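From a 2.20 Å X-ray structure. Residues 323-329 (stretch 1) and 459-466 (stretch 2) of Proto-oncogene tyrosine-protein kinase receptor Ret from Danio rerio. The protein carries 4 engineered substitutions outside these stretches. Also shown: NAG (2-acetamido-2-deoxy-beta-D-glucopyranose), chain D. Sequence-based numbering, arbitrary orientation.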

# COMPACT_ATOMS: atom_id res chain seq x y z
N GLN A 323 15.00 -5.74 1.57
CA GLN A 323 15.38 -5.90 0.18
C GLN A 323 14.61 -7.06 -0.43
O GLN A 323 14.10 -7.93 0.29
CB GLN A 323 16.89 -6.13 0.04
CG GLN A 323 17.41 -7.17 1.01
CD GLN A 323 18.91 -7.10 1.17
OE1 GLN A 323 19.61 -6.56 0.31
NE2 GLN A 323 19.42 -7.64 2.27
N ASN A 324 14.53 -7.06 -1.76
CA ASN A 324 13.87 -8.15 -2.48
C ASN A 324 14.50 -9.49 -2.13
O ASN A 324 15.67 -9.72 -2.41
CB ASN A 324 13.96 -7.91 -3.99
CG ASN A 324 13.48 -6.52 -4.38
OD1 ASN A 324 12.75 -5.86 -3.63
ND2 ASN A 324 13.91 -6.07 -5.56
N LEU A 325 13.71 -10.37 -1.52
CA LEU A 325 14.20 -11.68 -1.10
C LEU A 325 14.28 -12.62 -2.29
O LEU A 325 13.33 -12.75 -3.07
CB LEU A 325 13.32 -12.29 -0.02
CG LEU A 325 13.89 -12.17 1.39
CD1 LEU A 325 13.84 -13.51 2.10
CD2 LEU A 325 15.31 -11.60 1.35
N SER A 326 15.43 -13.29 -2.43
CA SER A 326 15.61 -14.23 -3.52
C SER A 326 14.46 -15.24 -3.54
O SER A 326 13.96 -15.66 -2.49
CB SER A 326 16.95 -14.96 -3.37
OG SER A 326 17.03 -16.04 -4.27
N VAL A 327 14.02 -15.60 -4.73
CA VAL A 327 12.93 -16.56 -4.84
C VAL A 327 13.33 -17.95 -4.38
O VAL A 327 12.44 -18.79 -4.19
CB VAL A 327 12.41 -16.60 -6.28
CG1 VAL A 327 11.92 -15.23 -6.67
CG2 VAL A 327 13.50 -17.08 -7.23
N THR A 328 14.63 -18.22 -4.17
CA THR A 328 15.05 -19.53 -3.71
C THR A 328 15.03 -19.67 -2.19
O THR A 328 15.08 -20.80 -1.69
CB THR A 328 16.46 -19.88 -4.25
OG1 THR A 328 17.44 -19.00 -3.71
CG2 THR A 328 16.49 -19.79 -5.77
N GLU A 329 14.91 -18.56 -1.45
CA GLU A 329 14.95 -18.63 0.00
C GLU A 329 13.68 -19.24 0.59
O GLU A 329 12.56 -18.98 0.13
CB GLU A 329 15.17 -17.23 0.59
CG GLU A 329 16.64 -16.84 0.78
N GLN A 459 14.06 -15.60 -17.67
CA GLN A 459 15.26 -15.55 -16.83
C GLN A 459 14.95 -14.69 -15.61
O GLN A 459 14.67 -13.50 -15.74
CB GLN A 459 16.47 -15.00 -17.61
CG GLN A 459 17.72 -14.76 -16.73
CD GLN A 459 18.99 -14.35 -17.51
OE1 GLN A 459 19.05 -14.42 -18.75
NE2 GLN A 459 20.00 -13.92 -16.77
N GLU A 460 15.01 -15.30 -14.42
CA GLU A 460 14.97 -14.55 -13.18
C GLU A 460 16.32 -13.89 -12.97
O GLU A 460 17.37 -14.50 -13.20
CB GLU A 460 14.62 -15.49 -12.01
CG GLU A 460 14.20 -14.80 -10.72
CD GLU A 460 15.38 -14.40 -9.84
OE1 GLU A 460 16.34 -15.19 -9.73
OE2 GLU A 460 15.33 -13.30 -9.24
N GLN A 461 16.32 -12.62 -12.54
CA GLN A 461 17.55 -11.83 -12.61
C GLN A 461 18.48 -12.08 -11.42
O GLN A 461 19.67 -12.32 -11.60
CB GLN A 461 17.22 -10.33 -12.71
CG GLN A 461 16.72 -9.89 -14.10
CD GLN A 461 17.46 -10.56 -15.25
OE1 GLN A 461 17.03 -11.59 -15.75
NE2 GLN A 461 18.57 -9.96 -15.69
N GLN A 462 17.95 -12.06 -10.20
CA GLN A 462 18.80 -12.19 -9.03
C GLN A 462 19.61 -13.49 -9.04
O GLN A 462 20.81 -13.48 -8.72
CB GLN A 462 17.97 -12.09 -7.76
CG GLN A 462 18.77 -12.41 -6.51
CD GLN A 462 18.12 -11.87 -5.26
OE1 GLN A 462 17.08 -11.21 -5.31
NE2 GLN A 462 18.74 -12.16 -4.12
N ASN A 463 18.99 -14.62 -9.39
CA ASN A 463 19.67 -15.90 -9.35
C ASN A 463 20.01 -16.47 -10.72
O ASN A 463 20.68 -17.50 -10.80
CB ASN A 463 18.84 -16.94 -8.58
CG ASN A 463 18.51 -16.49 -7.19
OD1 ASN A 463 17.54 -15.75 -6.98
ND2 ASN A 463 19.30 -16.93 -6.22
N LYS A 464 19.55 -15.84 -11.80
CA LYS A 464 19.84 -16.30 -13.15
C LYS A 464 19.18 -17.65 -13.45
O LYS A 464 19.66 -18.40 -14.30
CB LYS A 464 21.36 -16.37 -13.38
N LEU A 465 18.09 -17.96 -12.76
CA LEU A 465 17.31 -19.15 -13.06
C LEU A 465 16.54 -18.97 -14.36
O LEU A 465 15.93 -17.92 -14.60
CB LEU A 465 16.34 -19.46 -11.93
CG LEU A 465 16.97 -19.71 -10.57
CD1 LEU A 465 15.92 -19.57 -9.45
CD2 LEU A 465 17.58 -21.10 -10.57
N GLN A 466 16.56 -20.00 -15.21
CA GLN A 466 15.93 -19.94 -16.53
C GLN A 466 14.85 -21.00 -16.64
O GLN A 466 14.95 -22.09 -16.07
CB GLN A 466 16.96 -20.15 -17.67
CG GLN A 466 17.76 -18.91 -18.10
CD GLN A 466 18.56 -19.12 -19.41
OE1 GLN A 466 18.80 -20.26 -19.84
NE2 GLN A 466 18.97 -18.02 -20.04
C1 NAG D . 13.54 -4.78 -6.08
C2 NAG D . 14.67 -4.24 -6.96
C3 NAG D . 14.26 -2.93 -7.63
C4 NAG D . 12.95 -3.10 -8.38
C5 NAG D . 11.88 -3.69 -7.46
C6 NAG D . 10.59 -4.02 -8.18
C7 NAG D . 16.19 -2.97 -5.47
C8 NAG D . 17.50 -2.99 -4.75
N2 NAG D . 15.90 -4.06 -6.19
O3 NAG D . 15.29 -2.52 -8.52
O4 NAG D . 12.49 -1.85 -8.88
O5 NAG D . 12.34 -4.91 -6.87
O6 NAG D . 10.67 -5.28 -8.83
O7 NAG D . 15.43 -2.01 -5.41

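The two stretches, at least 133 residues apart in sequence wherever they touch, meet in a small contact that buries 282 Å² in total. N324 contributes little. Its side chain carries the glycan, ND2 bonded to C1 of NAG at 1.4 Å; its closest contact with stretch 2 is made by the backbone, N324 O lying 3.6 Å from Q462 OE1. L325 points its CA-to-CB bond away and contributes almost nothing.

S326 has the most area covered by stretch 2 of any residue in stretch 1. Its CB packs 3.4 Å from NE2 of Q462, whose long, extended side chain (chi1 and chi2 both t) covers the serine. The small hydroxymethyl group also anchors the type I turn from S326 to E329: OG accepts hydrogen bonds from T328 N (3.2 Å) and T328 OG1 (3.0 Å). The same OG lies 2.8 Å from the modelled OD1 of N463, although that amide is probably turned over. On the other stretch, E460 OE1 accepts a hydrogen bond from N463 N at 2.7 Å, tying the carboxylate to the loop.

V327, buried and branched, makes an apolar contact, CG2 to L465 CD1 at 4.1 Å, and the same V327 CG2 lies 4.2 Å from the carboxylate carbon CD of E460. T328 suits its exposed place by having two characters, its hydroxyl serving the turn while CG2 packs 3.7 Å from L465 CD1.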